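PDB 4PT1: odorant-binding protein 1d from Locusta migratoria, which probably binds small odorant molecules. Local coordinates for residues H20-S25 and M55-S60. Residues are numbered along the deposited sequence; the frame is centred on the assembly and turned at random.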
loop_
_atom_site.group_PDB
_atom_site.type_symbol
_atom_site.label_atom_id
_atom_site.label_comp_id
_atom_site.label_asym_id
_atom_site.label_seq_id
_atom_site.Cartn_x
_atom_site.Cartn_y
_atom_site.Cartn_z
ATOM N N HIS A 20 0.416 -0.451 -13.290
ATOM C CA HIS A 20 -0.182 -0.319 -14.623
ATOM C C HIS A 20 -1.660 -0.670 -14.608
ATOM O O HIS A 20 -2.491 0.121 -15.060
ATOM C CB HIS A 20 0.575 -1.144 -15.622
ATOM C CG HIS A 20 0.025 -1.042 -17.006
ATOM N ND1 HIS A 20 0.343 -0.028 -17.829
ATOM C CD2 HIS A 20 -0.897 -1.832 -17.688
ATOM C CE1 HIS A 20 -0.316 -0.173 -18.989
ATOM N NE2 HIS A 20 -1.060 -1.284 -18.911
ATOM N N THR A 21 -2.011 -1.820 -14.036
ATOM C CA THR A 21 -3.402 -2.266 -14.075
ATOM C C THR A 21 -4.257 -1.383 -13.164
ATOM O O THR A 21 -5.347 -0.963 -13.534
ATOM C CB THR A 21 -3.553 -3.747 -13.665
ATOM O OG1 THR A 21 -2.998 -3.935 -12.384
ATOM C CG2 THR A 21 -2.809 -4.657 -14.606
ATOM N N CYS A 22 -3.747 -1.063 -11.992
ATOM C CA CYS A 22 -4.548 -0.306 -11.027
ATOM C C CYS A 22 -4.744 1.173 -11.363
ATOM O O CYS A 22 -5.803 1.757 -11.072
ATOM C CB CYS A 22 -3.978 -0.452 -9.626
ATOM S SG CYS A 22 -4.184 -2.128 -8.959
ATOM N N ARG A 23 -3.720 1.793 -11.929
ATOM C CA ARG A 23 -3.848 3.188 -12.339
ATOM C C ARG A 23 -4.806 3.339 -13.493
ATOM O O ARG A 23 -5.570 4.297 -13.536
ATOM C CB ARG A 23 -2.507 3.811 -12.705
ATOM C CG ARG A 23 -1.794 4.368 -11.486
ATOM C CD ARG A 23 -0.965 5.588 -11.834
ATOM N NE ARG A 23 0.220 5.190 -12.569
ATOM C CZ ARG A 23 0.865 5.965 -13.432
ATOM N NH1 ARG A 23 0.428 7.197 -13.698
ATOM N NH2 ARG A 23 1.943 5.496 -14.042
ATOM N N SER A 24 -4.756 2.402 -14.428
ATOM C CA SER A 24 -5.687 2.424 -15.548
ATOM C C SER A 24 -7.124 2.206 -15.069
ATOM O O SER A 24 -8.015 2.879 -15.553
ATOM C CB SER A 24 -5.281 1.454 -16.660
ATOM O OG SER A 24 -5.582 0.111 -16.377
ATOM N N SER A 25 -7.331 1.322 -14.094
ATOM C CA SER A 25 -8.695 1.060 -13.551
ATOM C C SER A 25 -9.308 2.250 -12.780
ATOM O O SER A 25 -10.489 2.608 -12.960
ATOM C CB SER A 25 -8.636 -0.182 -12.649
ATOM O OG SER A 25 -9.916 -0.502 -12.150
ATOM N N MET A 55 -4.129 -3.774 -2.998
ATOM C CA MET A 55 -4.341 -4.812 -1.998
ATOM C C MET A 55 -5.046 -6.023 -2.605
ATOM O O MET A 55 -4.732 -7.161 -2.254
ATOM C CB MET A 55 -5.111 -4.267 -0.797
ATOM C CG MET A 55 -4.339 -3.214 -0.020
ATOM S SD MET A 55 -5.249 -2.665 1.423
ATOM C CE MET A 55 -4.933 -4.045 2.532
ATOM N N VAL A 56 -5.997 -5.782 -3.503
ATOM C CA VAL A 56 -6.741 -6.880 -4.162
ATOM C C VAL A 56 -5.797 -7.691 -5.027
ATOM O O VAL A 56 -5.828 -8.907 -5.008
ATOM C CB VAL A 56 -7.926 -6.369 -5.010
ATOM C CG1 VAL A 56 -8.533 -7.521 -5.798
ATOM C CG2 VAL A 56 -8.979 -5.733 -4.116
ATOM N N GLU A 57 -4.921 -7.011 -5.756
ATOM C CA GLU A 57 -3.973 -7.702 -6.630
ATOM C C GLU A 57 -2.942 -8.525 -5.817
ATOM O O GLU A 57 -2.444 -9.556 -6.292
ATOM C CB GLU A 57 -3.287 -6.693 -7.543
ATOM C CG GLU A 57 -4.219 -6.066 -8.567
ATOM C CD GLU A 57 -4.721 -7.049 -9.600
ATOM O OE1 GLU A 57 -3.890 -7.704 -10.266
ATOM O OE2 GLU A 57 -5.953 -7.144 -9.765
ATOM N N PHE A 58 -2.657 -8.104 -4.588
ATOM C CA PHE A 58 -1.762 -8.884 -3.703
ATOM C C PHE A 58 -2.495 -9.654 -2.595
ATOM O O PHE A 58 -1.919 -9.951 -1.547
ATOM C CB PHE A 58 -0.668 -7.983 -3.121
ATOM C CG PHE A 58 0.259 -7.425 -4.161
ATOM C CD1 PHE A 58 1.089 -8.273 -4.887
ATOM C CD2 PHE A 58 0.299 -6.061 -4.420
ATOM C CE1 PHE A 58 1.940 -7.765 -5.866
ATOM C CE2 PHE A 58 1.154 -5.546 -5.388
ATOM C CZ PHE A 58 1.980 -6.405 -6.105
ATOM N N ASN A 59 -3.764 -9.981 -2.841
ATOM C CA ASN A 59 -4.519 -10.942 -2.027
ATOM C C ASN A 59 -4.821 -10.551 -0.573
ATOM O O ASN A 59 -5.370 -11.376 0.170
ATOM C CB ASN A 59 -3.810 -12.306 -2.010
ATOM C CG ASN A 59 -3.409 -12.770 -3.387
ATOM O OD1 ASN A 59 -2.213 -12.871 -3.698
ATOM N ND2 ASN A 59 -4.411 -13.044 -4.236
ATOM N N SER A 60 -4.500 -9.316 -0.180
ATOM C CA SER A 60 -4.706 -8.845 1.199
ATOM C C SER A 60 -6.046 -8.175 1.396
ATOM O O SER A 60 -6.411 -7.852 2.527
ATOM C CB SER A 60 -3.586 -7.897 1.649
ATOM O OG SER A 60 -3.352 -6.846 0.724
HETATM O O HOH W 1 -1.785 -6.294 -11.852
#
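E57, near the C-terminal end of helix 45-57, touches C22 of helix 15-26 through CG and reaches T21 of the same helix through a water. The backbones are well separated here, with the CA atoms of C22 and E57 8.6 Å apart, so a long, flexible residue suits the place. CB leaves the backbone toward the other helix, and CG stands anti to the carbonyl carbon (chi1 -68°). That puts CG 4.0 Å from C22 SG, an apolar touch between a methylene and the sulfur. At chi2 (-67°) the chain bends and carries the carboxylate past the sulfur: CD is already 5.0 Å from C22 SG, and OE1 and OE2 lie farther still. OE1 heads for T21 but stops 4.4 Å from its OG1, too far for a direct bond. One water fills the step, giving a proton to E57 OE1 at 3.0 Å and lying 2.7 Å from T21 OG1. The sulfur belongs to the disulfide C22–C53, which ties helix 15-26 to helix 45-57; together with C49–C100 and C91–C109 it forms the three-disulfide framework of the classical insect odorant-binding fold. Only a cysteine can make this link, and its buried sulfur needs no polar partner. E57 is solvent-exposed and T21 partly so, which suits polar groups; the T21 hydroxyl, its rotation limited by a hydrogen bond to V18 O, also meets the water. Just beyond E57, helix 45-57 ends in a Schellman motif. N59, with positive phi (66°), is its C-prime residue, and S60 N reaches back to M55 O at 3.0 Å.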